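Local structure of outer membrane protein YopM (Yersinia pestis, 1G9U) at residues 238-243 / 258-263; 268-273 / 286-291; 278-283 / 298-303; 321-326 / 341-346. The protein probably acts as an effector secreted into host cells, altering their physiology so that the bacterium survives in host tissue. All coordinates share one frame; numbering follows the deposited sequence.

In the fold
Contacts 1, 3 and 4 join successive strands of the leucine-rich-repeat solenoid, and contact 2 joins two of its loops. Contacts 1 and 3, with centres about 10 Å apart, are stitched by strands 261-263 and 281-283, L262 O lying 2.7 Å from D283 N; contacts 3 and 4, about 14 Å apart between centres, meet likewise through strands 301-303 and 321-323. Contact 2 lies about 16 Å from contact 3, centre to centre, and its segments adjoin those of contact 3 in sequence. Calcium ties the set to the assembly: N326 in contact 4 binds an ion shared with N246 and D266 of a second subunit, and the Y268 side chain in contact 2 is about 6 Å from a calcium.

Contact 1 of 4, residues 238-243 / 258-263; sequences FLTTIY and SLEALN. With ACT (acetate ion), chain G.
Backbone bonds join T240, I242, A261 and N263 into a parallel ladder. I242 takes part with both its N and its O: its N donates to A261 O at 3.0 Å, and its O accepts from N263 N at 2.8 Å. Just before the strands T240 O is gripped twice, by E260 N and by A261 N, the latter nearly in line with the carbonyl bond. Before T240 a water bridges the chains, donating to L239 O and accepting from S258 N. Among side-chain polar contacts, T240 OG1 makes a weak bond of 3.3 Å to E260 OE2. N263 donates through ND2 to an acetate OXT at 3.2 Å, while its OD1 accepts from R265 N. One aromatic contact lies nearby: N263 CB sits over a face of the Y243 ring, 3.8 Å from its centroid, with ring and amide planes 28° apart. Apolar packing occupies the other face, where branched I242 suits a buried strand position. Its CD1 meets L259 CD1 at 3.9 Å, crossing at about a right angle, while CG2 lies alongside L262 CD1. Aliphatic residues turned inward and polar, small or aromatic ones on the other face, repeated on parallel strands, are the signature of a leucine-rich-repeat solenoid.

Contact 2 of 4, residues 268-273 / 286-291; sequences YLTDLP and ENIFSG
N287 and L269 hold the tight side of this loop contact. N287 OD1 receives L269 N at 3.0 Å, in the carbonyl plane and on a lone pair, while L269 O accepts from I288 N at 2.8 Å. The asparagine amide suits this buried place because its other end donates too, ND2 bonding to V264 O and V284 O. Such an asparagine, bonding to backbone within its own and the preceding turn, is the asparagine ladder of leucine-rich repeats, here between repeats 10 and 11. The F289 ring packs in the interior, among L269 and L272. L269 O lies over one face, 3.7 Å above the plane, and CZ meets L272 CG at 3.7 Å and L269 CB at 3.9 Å; a flat ring can fit between backbone and leucine branches in this way. Buried I288 is packed as closely. Its CG1 stands between its backbone N and carbonyl carbon (chi1 58°), which carries CD1 over the centre of the Y268 ring, 3.7 Å from the centroid. The second subunit closes this end, its I288 O bonded to Y268 OH. The loose side lies by the exposed T270 and S290, where a water links the chains, donating to T270 O at 2.9 Å and accepting from S290 N.

Contact 3 of 4, residues 278-283 / 298-303; sequences SLTFLD and NLYYLN. With ACT (acetate ion), chain H.
A chi1 of -151° swings T280 OG1 away from its own N and beside the carbonyl carbon, where it donates to N298 O at 3.0 Å. T280 OG1 also lies over one face of the Y300 ring, 3.0 Å from CD2. On Y301, chi1 of 156° lays the side chain at about a right angle across F281, whose CD1 approaches Y301 CB at 3.3 Å; Y301 CG lies in the plane of the F281 ring, at its edge. These two large aromatic groups fit here because this side of the strands faces outward. Y300 precedes the strand, and its OH bonds to Q57 of a third subunit. Just ahead of strands 281-283 and 301-303, consecutive parallel strands of the leucine-rich-repeat solenoid, T280 O takes both Y300 N (2.7 Å) and Y301 N from the same face of its plane. L282 then continues the ladder, its N donating to Y301 O and its O accepting from N303 N at 3.1 Å. The leucines turn to the other side, into the interior: L282 CD2 runs alongside L302 CD1 at 4.1 Å, and L299 CD1 tucks against T280 C. Farther on, D283 and N303 lie side by side, carboxylate and amide planes 42° apart; D283 OD1 is bonded to S285 OG and N303 OD1 to S305 OG.

Contact 4 of 4, residues 321-326 / 341-346; sequences ELNVSN and RLIASF. With CA (calcium ion), chain K.
E321 lies alongside R341, its CG against R341 CD at 3.5 Å, so that the aliphatic parts of two long side chains pack together. Their charged ends are less closely joined. OE2 is 3.9 Å from R341 NH1, a long salt bridge in which the oxygen stands well out of the guanidinium plane; a water in that plane donates to E321 OE2 and accepts from R341 NH1. L322 and L342 point to the buried side, L322 CD2 touching L342 CD1 at 3.8 Å, as leucines of this repeat do. Backbone bonds from L322 N to R341 O, I343 N to L322 O and V324 N to I343 O join the strands. N323 has CG anti to its backbone N (chi1 -171°), and its OD1 accepts S325 N at 2.8 Å in an Asx turn, while its amide carbon rests against I343 CB. Beyond the turn S345 O is held twice: by N326 N at 2.8 Å, and by S325 OG, which lies above the carbonyl plane. N326 OD1 binds a calcium ion at 2.4 Å with three waters, and N246 and D266 of the second subunit complete the shell, so that the metal bridges two chains. N326 ND2 bonds to S306 OG and to E286 OE1 of the second subunit. Strands 321-323 and 341-343 run parallel between strands 301-303 and 361-363.

Contact 1 of 4, residues 238-243 / 258-263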
# COMPACT_ATOMS: atom_id res chain seq x y z
N PHE A 238 -38.77 -10.63 -1.73
CA PHE A 238 -37.66 -11.09 -2.53
C PHE A 238 -36.43 -10.20 -2.32
O PHE A 238 -35.42 -10.51 -2.93
CB PHE A 238 -37.92 -11.02 -4.05
CG PHE A 238 -39.27 -11.66 -4.26
CD1 PHE A 238 -39.47 -12.92 -3.74
CD2 PHE A 238 -40.29 -10.99 -4.89
CE1 PHE A 238 -40.68 -13.58 -3.86
CE2 PHE A 238 -41.51 -11.64 -5.04
CZ PHE A 238 -41.71 -12.90 -4.51
N LEU A 239 -36.46 -9.13 -1.54
CA LEU A 239 -35.19 -8.42 -1.42
C LEU A 239 -34.18 -9.30 -0.66
O LEU A 239 -34.35 -9.75 0.47
CB LEU A 239 -35.46 -7.07 -0.77
CG LEU A 239 -34.31 -6.05 -0.92
CD1 LEU A 239 -33.92 -5.97 -2.39
CD2 LEU A 239 -34.72 -4.70 -0.36
N THR A 240 -33.06 -9.57 -1.30
CA THR A 240 -31.97 -10.43 -0.88
C THR A 240 -30.64 -9.76 -0.63
O THR A 240 -29.69 -10.14 0.03
CB THR A 240 -31.82 -11.41 -2.08
OG1 THR A 240 -32.37 -12.62 -1.53
CG2 THR A 240 -30.38 -11.55 -2.45
N THR A 241 -30.53 -8.57 -1.23
CA THR A 241 -29.31 -7.82 -1.13
C THR A 241 -29.50 -6.32 -1.03
O THR A 241 -30.21 -5.74 -1.85
CB THR A 241 -28.45 -8.12 -2.38
OG1 THR A 241 -28.23 -9.54 -2.43
CG2 THR A 241 -27.09 -7.42 -2.29
N ILE A 242 -28.82 -5.78 -0.01
CA ILE A 242 -28.84 -4.34 0.26
C ILE A 242 -27.46 -3.75 0.51
O ILE A 242 -26.73 -4.13 1.44
CB ILE A 242 -29.75 -4.02 1.45
CG1 ILE A 242 -31.22 -4.37 1.19
CG2 ILE A 242 -29.64 -2.56 1.83
CD1 ILE A 242 -32.06 -4.24 2.44
N TYR A 243 -27.09 -2.77 -0.31
CA TYR A 243 -25.88 -1.99 -0.07
C TYR A 243 -26.33 -0.54 0.14
O TYR A 243 -26.99 0.05 -0.71
CB TYR A 243 -24.87 -2.03 -1.20
CG TYR A 243 -24.10 -3.31 -1.26
CD1 TYR A 243 -24.75 -4.53 -1.28
CD2 TYR A 243 -22.71 -3.30 -1.29
CE1 TYR A 243 -23.99 -5.70 -1.33
CE2 TYR A 243 -21.95 -4.45 -1.34
CZ TYR A 243 -22.62 -5.66 -1.36
OH TYR A 243 -21.89 -6.83 -1.41
N SER A 258 -36.11 -12.09 3.90
CA SER A 258 -35.28 -13.14 3.32
C SER A 258 -33.91 -12.60 2.93
O SER A 258 -33.21 -13.18 2.10
CB SER A 258 -36.03 -13.69 2.11
OG SER A 258 -36.98 -14.67 2.54
N LEU A 259 -33.60 -11.48 3.54
CA LEU A 259 -32.34 -10.84 3.28
C LEU A 259 -31.15 -11.78 3.37
O LEU A 259 -30.98 -12.57 4.30
CB LEU A 259 -32.15 -9.66 4.27
CG LEU A 259 -31.04 -8.67 3.82
CD1 LEU A 259 -31.40 -8.06 2.48
CD2 LEU A 259 -30.79 -7.64 4.89
N GLU A 260 -30.26 -11.67 2.36
CA GLU A 260 -29.08 -12.53 2.47
C GLU A 260 -27.77 -11.75 2.61
O GLU A 260 -26.83 -12.19 3.26
CB GLU A 260 -28.96 -13.35 1.21
CG GLU A 260 -29.98 -14.47 1.14
CD GLU A 260 -30.03 -15.09 -0.25
OE1 GLU A 260 -28.97 -15.09 -0.92
OE2 GLU A 260 -31.09 -15.57 -0.72
N ALA A 261 -27.66 -10.58 2.00
CA ALA A 261 -26.40 -9.88 2.13
C ALA A 261 -26.77 -8.45 2.50
O ALA A 261 -27.60 -7.92 1.74
CB ALA A 261 -25.61 -9.95 0.83
N LEU A 262 -26.17 -7.95 3.58
CA LEU A 262 -26.35 -6.55 3.99
C LEU A 262 -25.03 -5.80 4.19
O LEU A 262 -24.13 -6.21 4.95
CB LEU A 262 -27.25 -6.46 5.23
CG LEU A 262 -27.40 -5.09 5.89
CD1 LEU A 262 -28.34 -4.18 5.12
CD2 LEU A 262 -27.91 -5.34 7.30
N ASN A 263 -24.83 -4.66 3.49
CA ASN A 263 -23.59 -3.88 3.61
C ASN A 263 -23.97 -2.46 4.04
O ASN A 263 -24.67 -1.81 3.27
CB ASN A 263 -22.76 -3.81 2.34
CG ASN A 263 -21.41 -3.13 2.50
OD1 ASN A 263 -21.28 -2.06 3.09
ND2 ASN A 263 -20.40 -3.82 1.99
C ACT G . -18.19 -1.03 0.20
O ACT G . -18.51 -1.15 -1.07
OXT ACT G . -18.02 -1.96 1.07
CH3 ACT G . -17.93 0.30 0.80
O HOH W 1 -36.53 -10.67 1.56

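Contact 2 of 4, residues 268-273 / 286-291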
# COMPACT_ATOMS: atom_id res chain seq x y z
N TYR A 268 -23.68 5.26 11.01
CA TYR A 268 -23.67 5.70 12.40
C TYR A 268 -24.56 4.80 13.26
O TYR A 268 -25.34 5.22 14.10
CB TYR A 268 -24.17 7.12 12.57
CG TYR A 268 -23.59 7.94 13.72
CD1 TYR A 268 -22.27 8.39 13.71
CD2 TYR A 268 -24.37 8.30 14.82
CE1 TYR A 268 -21.74 9.14 14.76
CE2 TYR A 268 -23.88 9.06 15.88
CZ TYR A 268 -22.56 9.48 15.83
OH TYR A 268 -22.04 10.21 16.85
N LEU A 269 -24.43 3.52 12.96
CA LEU A 269 -25.26 2.55 13.63
C LEU A 269 -24.63 2.06 14.93
O LEU A 269 -23.45 1.74 15.03
CB LEU A 269 -25.53 1.36 12.72
CG LEU A 269 -26.26 1.66 11.41
CD1 LEU A 269 -26.11 0.42 10.53
CD2 LEU A 269 -27.70 2.04 11.73
N THR A 270 -25.53 2.01 15.90
CA THR A 270 -25.26 1.52 17.23
C THR A 270 -25.88 0.16 17.47
O THR A 270 -25.40 -0.65 18.25
CB THR A 270 -25.86 2.58 18.18
OG1 THR A 270 -24.76 3.03 18.98
CG2 THR A 270 -26.92 1.96 19.03
N ASP A 271 -26.99 -0.09 16.80
CA ASP A 271 -27.73 -1.34 16.94
C ASP A 271 -28.24 -1.85 15.61
O ASP A 271 -28.31 -1.13 14.61
CB ASP A 271 -28.90 -1.04 17.89
CG ASP A 271 -29.40 -2.35 18.47
OD1 ASP A 271 -30.56 -2.40 18.93
OD2 ASP A 271 -28.66 -3.35 18.43
N LEU A 272 -28.65 -3.11 15.49
CA LEU A 272 -29.22 -3.54 14.21
C LEU A 272 -30.66 -3.96 14.43
O LEU A 272 -30.98 -4.26 15.57
CB LEU A 272 -28.47 -4.73 13.61
CG LEU A 272 -27.07 -4.27 13.17
CD1 LEU A 272 -26.11 -5.43 13.18
CD2 LEU A 272 -27.16 -3.63 11.79
N PRO A 273 -31.49 -3.97 13.39
CA PRO A 273 -32.83 -4.54 13.61
C PRO A 273 -32.63 -6.06 13.72
O PRO A 273 -31.52 -6.62 13.58
CB PRO A 273 -33.55 -4.21 12.33
CG PRO A 273 -32.67 -3.30 11.51
CD PRO A 273 -31.28 -3.47 12.02
N GLU A 286 -17.01 0.14 10.19
CA GLU A 286 -17.05 1.59 10.24
C GLU A 286 -18.41 2.18 10.62
O GLU A 286 -19.00 3.14 10.09
CB GLU A 286 -16.59 2.08 8.88
CG GLU A 286 -15.10 2.06 8.60
CD GLU A 286 -14.81 2.92 7.37
OE1 GLU A 286 -14.99 4.14 7.38
OE2 GLU A 286 -14.38 2.40 6.32
N ASN A 287 -18.93 1.61 11.69
CA ASN A 287 -20.16 2.06 12.34
C ASN A 287 -19.80 2.38 13.77
O ASN A 287 -18.66 2.72 14.14
CB ASN A 287 -21.24 0.96 12.26
CG ASN A 287 -21.95 1.20 10.92
OD1 ASN A 287 -22.82 2.07 10.90
ND2 ASN A 287 -21.52 0.52 9.87
N ILE A 288 -20.74 2.29 14.70
CA ILE A 288 -20.22 2.64 16.03
C ILE A 288 -20.66 1.58 17.05
O ILE A 288 -21.12 1.94 18.15
CB ILE A 288 -20.66 4.06 16.41
CG1 ILE A 288 -22.18 4.26 16.42
CG2 ILE A 288 -20.05 5.13 15.52
CD1 ILE A 288 -22.58 5.66 16.84
N PHE A 289 -20.56 0.29 16.73
CA PHE A 289 -20.95 -0.80 17.61
C PHE A 289 -19.93 -1.03 18.74
O PHE A 289 -18.74 -1.03 18.39
CB PHE A 289 -21.03 -2.18 16.91
CG PHE A 289 -22.17 -2.19 15.91
CD1 PHE A 289 -21.95 -1.71 14.63
CD2 PHE A 289 -23.42 -2.65 16.30
CE1 PHE A 289 -22.97 -1.68 13.70
CE2 PHE A 289 -24.43 -2.59 15.37
CZ PHE A 289 -24.22 -2.09 14.10
N SER A 290 -20.46 -1.26 19.94
CA SER A 290 -19.53 -1.52 21.05
C SER A 290 -19.54 -3.01 21.35
O SER A 290 -18.68 -3.50 22.06
CB SER A 290 -19.85 -0.81 22.34
OG SER A 290 -21.25 -0.92 22.54
N GLY A 291 -20.51 -3.66 20.74
CA GLY A 291 -20.57 -5.12 20.83
C GLY A 291 -21.53 -5.56 19.70
O GLY A 291 -22.09 -4.70 19.00
O HOH W 2 -23.14 -1.17 20.02

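Contact 3 of 4, residues 278-283 / 298-303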
# COMPACT_ATOMS: atom_id res chain seq x y z
N SER A 278 -31.88 -15.85 7.19
CA SER A 278 -31.30 -16.14 5.89
C SER A 278 -30.01 -15.36 5.62
O SER A 278 -29.42 -15.48 4.53
CB SER A 278 -32.25 -15.71 4.74
OG SER A 278 -32.62 -14.37 5.05
N LEU A 279 -29.66 -14.49 6.58
CA LEU A 279 -28.55 -13.59 6.30
C LEU A 279 -27.24 -14.37 6.24
O LEU A 279 -26.99 -15.21 7.10
CB LEU A 279 -28.44 -12.50 7.34
CG LEU A 279 -27.70 -11.24 6.88
CD1 LEU A 279 -28.47 -10.42 5.86
CD2 LEU A 279 -27.44 -10.42 8.14
N THR A 280 -26.42 -14.05 5.24
CA THR A 280 -25.21 -14.90 5.12
C THR A 280 -23.95 -14.09 4.93
O THR A 280 -22.81 -14.55 5.11
CB THR A 280 -25.67 -15.89 4.02
OG1 THR A 280 -25.05 -17.15 4.16
CG2 THR A 280 -25.32 -15.36 2.66
N PHE A 281 -24.08 -12.81 4.60
CA PHE A 281 -23.11 -11.76 4.39
C PHE A 281 -23.55 -10.46 5.07
O PHE A 281 -24.58 -9.86 4.73
CB PHE A 281 -22.83 -11.40 2.92
CG PHE A 281 -22.25 -12.62 2.22
CD1 PHE A 281 -20.93 -12.99 2.37
CD2 PHE A 281 -23.07 -13.37 1.39
CE1 PHE A 281 -20.45 -14.16 1.79
CE2 PHE A 281 -22.65 -14.58 0.87
CZ PHE A 281 -21.32 -14.93 1.05
N LEU A 282 -22.71 -10.05 6.03
CA LEU A 282 -23.05 -8.84 6.78
C LEU A 282 -21.81 -7.93 6.88
O LEU A 282 -20.79 -8.41 7.36
CB LEU A 282 -23.50 -9.15 8.19
CG LEU A 282 -23.80 -7.96 9.07
CD1 LEU A 282 -24.92 -7.06 8.55
CD2 LEU A 282 -24.17 -8.51 10.45
N ASP A 283 -21.90 -6.68 6.44
CA ASP A 283 -20.75 -5.78 6.61
C ASP A 283 -21.22 -4.62 7.48
O ASP A 283 -22.07 -3.89 6.95
CB ASP A 283 -20.16 -5.34 5.28
CG ASP A 283 -18.85 -4.58 5.36
OD1 ASP A 283 -18.65 -3.83 6.34
OD2 ASP A 283 -18.01 -4.75 4.46
N ASN A 298 -26.55 -19.06 10.01
CA ASN A 298 -26.03 -19.33 8.68
C ASN A 298 -25.10 -18.26 8.15
O ASN A 298 -24.71 -18.25 6.98
CB ASN A 298 -27.18 -19.39 7.65
CG ASN A 298 -28.23 -20.40 8.07
OD1 ASN A 298 -27.84 -21.48 8.50
ND2 ASN A 298 -29.49 -20.00 7.94
N LEU A 299 -24.79 -17.27 8.99
CA LEU A 299 -23.89 -16.23 8.49
C LEU A 299 -22.56 -16.83 8.06
O LEU A 299 -21.92 -17.64 8.75
CB LEU A 299 -23.71 -15.24 9.64
CG LEU A 299 -23.01 -13.94 9.26
CD1 LEU A 299 -23.88 -13.24 8.22
CD2 LEU A 299 -22.71 -13.12 10.50
N TYR A 300 -22.11 -16.51 6.84
CA TYR A 300 -20.81 -17.00 6.42
C TYR A 300 -19.74 -15.92 6.57
O TYR A 300 -18.54 -16.22 6.65
CB TYR A 300 -20.77 -17.37 4.93
CG TYR A 300 -21.69 -18.52 4.60
CD1 TYR A 300 -21.76 -19.62 5.46
CD2 TYR A 300 -22.46 -18.48 3.43
CE1 TYR A 300 -22.60 -20.66 5.15
CE2 TYR A 300 -23.30 -19.53 3.11
CZ TYR A 300 -23.35 -20.60 3.99
OH TYR A 300 -24.17 -21.66 3.67
N TYR A 301 -20.16 -14.66 6.45
CA TYR A 301 -19.02 -13.70 6.38
C TYR A 301 -19.39 -12.56 7.29
O TYR A 301 -20.53 -12.10 7.15
CB TYR A 301 -18.90 -13.27 4.94
CG TYR A 301 -18.22 -11.93 4.76
CD1 TYR A 301 -16.84 -11.91 4.66
CD2 TYR A 301 -18.87 -10.71 4.64
CE1 TYR A 301 -16.15 -10.73 4.48
CE2 TYR A 301 -18.21 -9.51 4.47
CZ TYR A 301 -16.83 -9.54 4.39
OH TYR A 301 -16.14 -8.37 4.23
N LEU A 302 -18.46 -12.17 8.12
CA LEU A 302 -18.81 -11.02 8.97
C LEU A 302 -17.66 -10.02 9.00
O LEU A 302 -16.54 -10.32 9.42
CB LEU A 302 -19.17 -11.49 10.36
CG LEU A 302 -19.15 -10.39 11.41
CD1 LEU A 302 -20.24 -9.37 11.16
CD2 LEU A 302 -19.36 -11.04 12.77
N ASN A 303 -17.93 -8.81 8.52
CA ASN A 303 -16.91 -7.76 8.52
C ASN A 303 -17.36 -6.69 9.49
O ASN A 303 -18.29 -5.92 9.29
CB ASN A 303 -16.62 -7.22 7.12
CG ASN A 303 -15.54 -6.14 7.16
OD1 ASN A 303 -15.04 -5.79 8.24
ND2 ASN A 303 -15.22 -5.54 6.01
C ACT H . -35.70 -16.33 7.67
O ACT H . -36.25 -16.81 8.76
OXT ACT H . -34.81 -15.40 7.66
CH3 ACT H . -36.02 -16.80 6.30

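Contact 4 of 4, residues 321-326 / 341-346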
# COMPACT_ATOMS: atom_id res chain seq x y z
N GLU A 321 -15.73 -16.51 7.37
CA GLU A 321 -14.89 -15.33 7.42
C GLU A 321 -15.38 -14.37 8.50
O GLU A 321 -16.53 -13.96 8.56
CB GLU A 321 -14.75 -14.58 6.10
CG GLU A 321 -14.35 -15.49 4.95
CD GLU A 321 -14.57 -15.09 3.50
OE1 GLU A 321 -15.18 -15.87 2.72
OE2 GLU A 321 -14.11 -13.99 3.08
N LEU A 322 -14.36 -14.07 9.30
CA LEU A 322 -14.49 -13.11 10.35
C LEU A 322 -13.43 -12.01 10.19
O LEU A 322 -12.25 -12.29 10.33
CB LEU A 322 -14.31 -13.70 11.75
CG LEU A 322 -14.51 -12.68 12.89
CD1 LEU A 322 -15.88 -12.02 12.91
CD2 LEU A 322 -14.25 -13.36 14.23
N ASN A 323 -13.94 -10.81 9.96
CA ASN A 323 -13.08 -9.64 10.01
C ASN A 323 -13.56 -8.64 11.08
O ASN A 323 -14.58 -7.96 11.02
CB ASN A 323 -12.93 -8.96 8.66
CG ASN A 323 -11.86 -7.87 8.69
OD1 ASN A 323 -11.43 -7.36 9.74
ND2 ASN A 323 -11.43 -7.47 7.50
N VAL A 324 -12.72 -8.60 12.11
CA VAL A 324 -13.01 -7.71 13.22
C VAL A 324 -11.77 -6.86 13.45
O VAL A 324 -11.40 -6.42 14.55
CB VAL A 324 -13.38 -8.47 14.52
CG1 VAL A 324 -14.63 -9.33 14.40
CG2 VAL A 324 -12.23 -9.37 14.96
N SER A 325 -11.04 -6.62 12.36
CA SER A 325 -9.80 -5.82 12.49
C SER A 325 -10.05 -4.45 13.13
O SER A 325 -11.11 -3.85 12.93
CB SER A 325 -9.25 -5.58 11.06
OG SER A 325 -7.92 -5.16 11.03
N ASN A 326 -9.08 -3.93 13.86
CA ASN A 326 -9.21 -2.56 14.30
C ASN A 326 -10.44 -2.32 15.16
O ASN A 326 -11.22 -1.42 14.83
CB ASN A 326 -9.21 -1.62 13.07
CG ASN A 326 -9.05 -0.18 13.58
OD1 ASN A 326 -8.49 0.09 14.64
ND2 ASN A 326 -9.56 0.82 12.88
N ARG A 341 -11.01 -17.86 7.30
CA ARG A 341 -10.37 -16.56 7.28
C ARG A 341 -10.57 -15.80 8.59
O ARG A 341 -11.68 -15.51 9.04
CB ARG A 341 -10.90 -15.71 6.12
CG ARG A 341 -10.24 -16.08 4.81
CD ARG A 341 -11.11 -15.81 3.61
NE ARG A 341 -10.30 -15.68 2.39
CZ ARG A 341 -9.95 -14.49 1.89
NH1 ARG A 341 -10.32 -13.35 2.47
NH2 ARG A 341 -9.22 -14.43 0.77
N LEU A 342 -9.44 -15.50 9.22
CA LEU A 342 -9.50 -14.77 10.47
C LEU A 342 -8.58 -13.54 10.38
O LEU A 342 -7.35 -13.65 10.34
CB LEU A 342 -9.17 -15.61 11.70
CG LEU A 342 -9.23 -14.80 13.00
CD1 LEU A 342 -10.66 -14.38 13.30
CD2 LEU A 342 -8.64 -15.55 14.20
N ILE A 343 -9.30 -12.41 10.31
CA ILE A 343 -8.65 -11.09 10.24
C ILE A 343 -8.98 -10.37 11.55
O ILE A 343 -10.13 -9.97 11.80
CB ILE A 343 -9.03 -10.27 9.00
CG1 ILE A 343 -9.07 -11.00 7.64
CG2 ILE A 343 -8.16 -9.02 8.85
CD1 ILE A 343 -7.92 -11.91 7.37
N ALA A 344 -7.96 -10.27 12.41
CA ALA A 344 -8.14 -9.72 13.75
C ALA A 344 -6.99 -8.81 14.17
O ALA A 344 -6.78 -8.52 15.34
CB ALA A 344 -8.38 -10.81 14.76
N SER A 345 -6.36 -8.36 13.08
CA SER A 345 -5.35 -7.33 13.13
C SER A 345 -5.81 -6.10 13.92
O SER A 345 -6.99 -5.73 13.94
CB SER A 345 -5.03 -6.95 11.67
OG SER A 345 -3.95 -7.75 11.24
N PHE A 346 -4.87 -5.40 14.53
CA PHE A 346 -5.10 -4.20 15.33
C PHE A 346 -6.14 -4.34 16.42
O PHE A 346 -7.15 -3.60 16.50
CB PHE A 346 -5.49 -2.97 14.48
CG PHE A 346 -4.44 -2.70 13.41
CD1 PHE A 346 -3.34 -1.92 13.69
CD2 PHE A 346 -4.59 -3.28 12.16
CE1 PHE A 346 -2.37 -1.70 12.70
CE2 PHE A 346 -3.63 -3.07 11.20
CZ PHE A 346 -2.51 -2.31 11.47
CA CA K . -7.24 1.31 16.32
O HOH W 3 -12.40 -12.07 4.50
O HOH W 4 -7.85 -0.64 17.77
O HOH W 5 -6.84 3.14 14.69
O HOH W 6 -5.35 0.35 15.89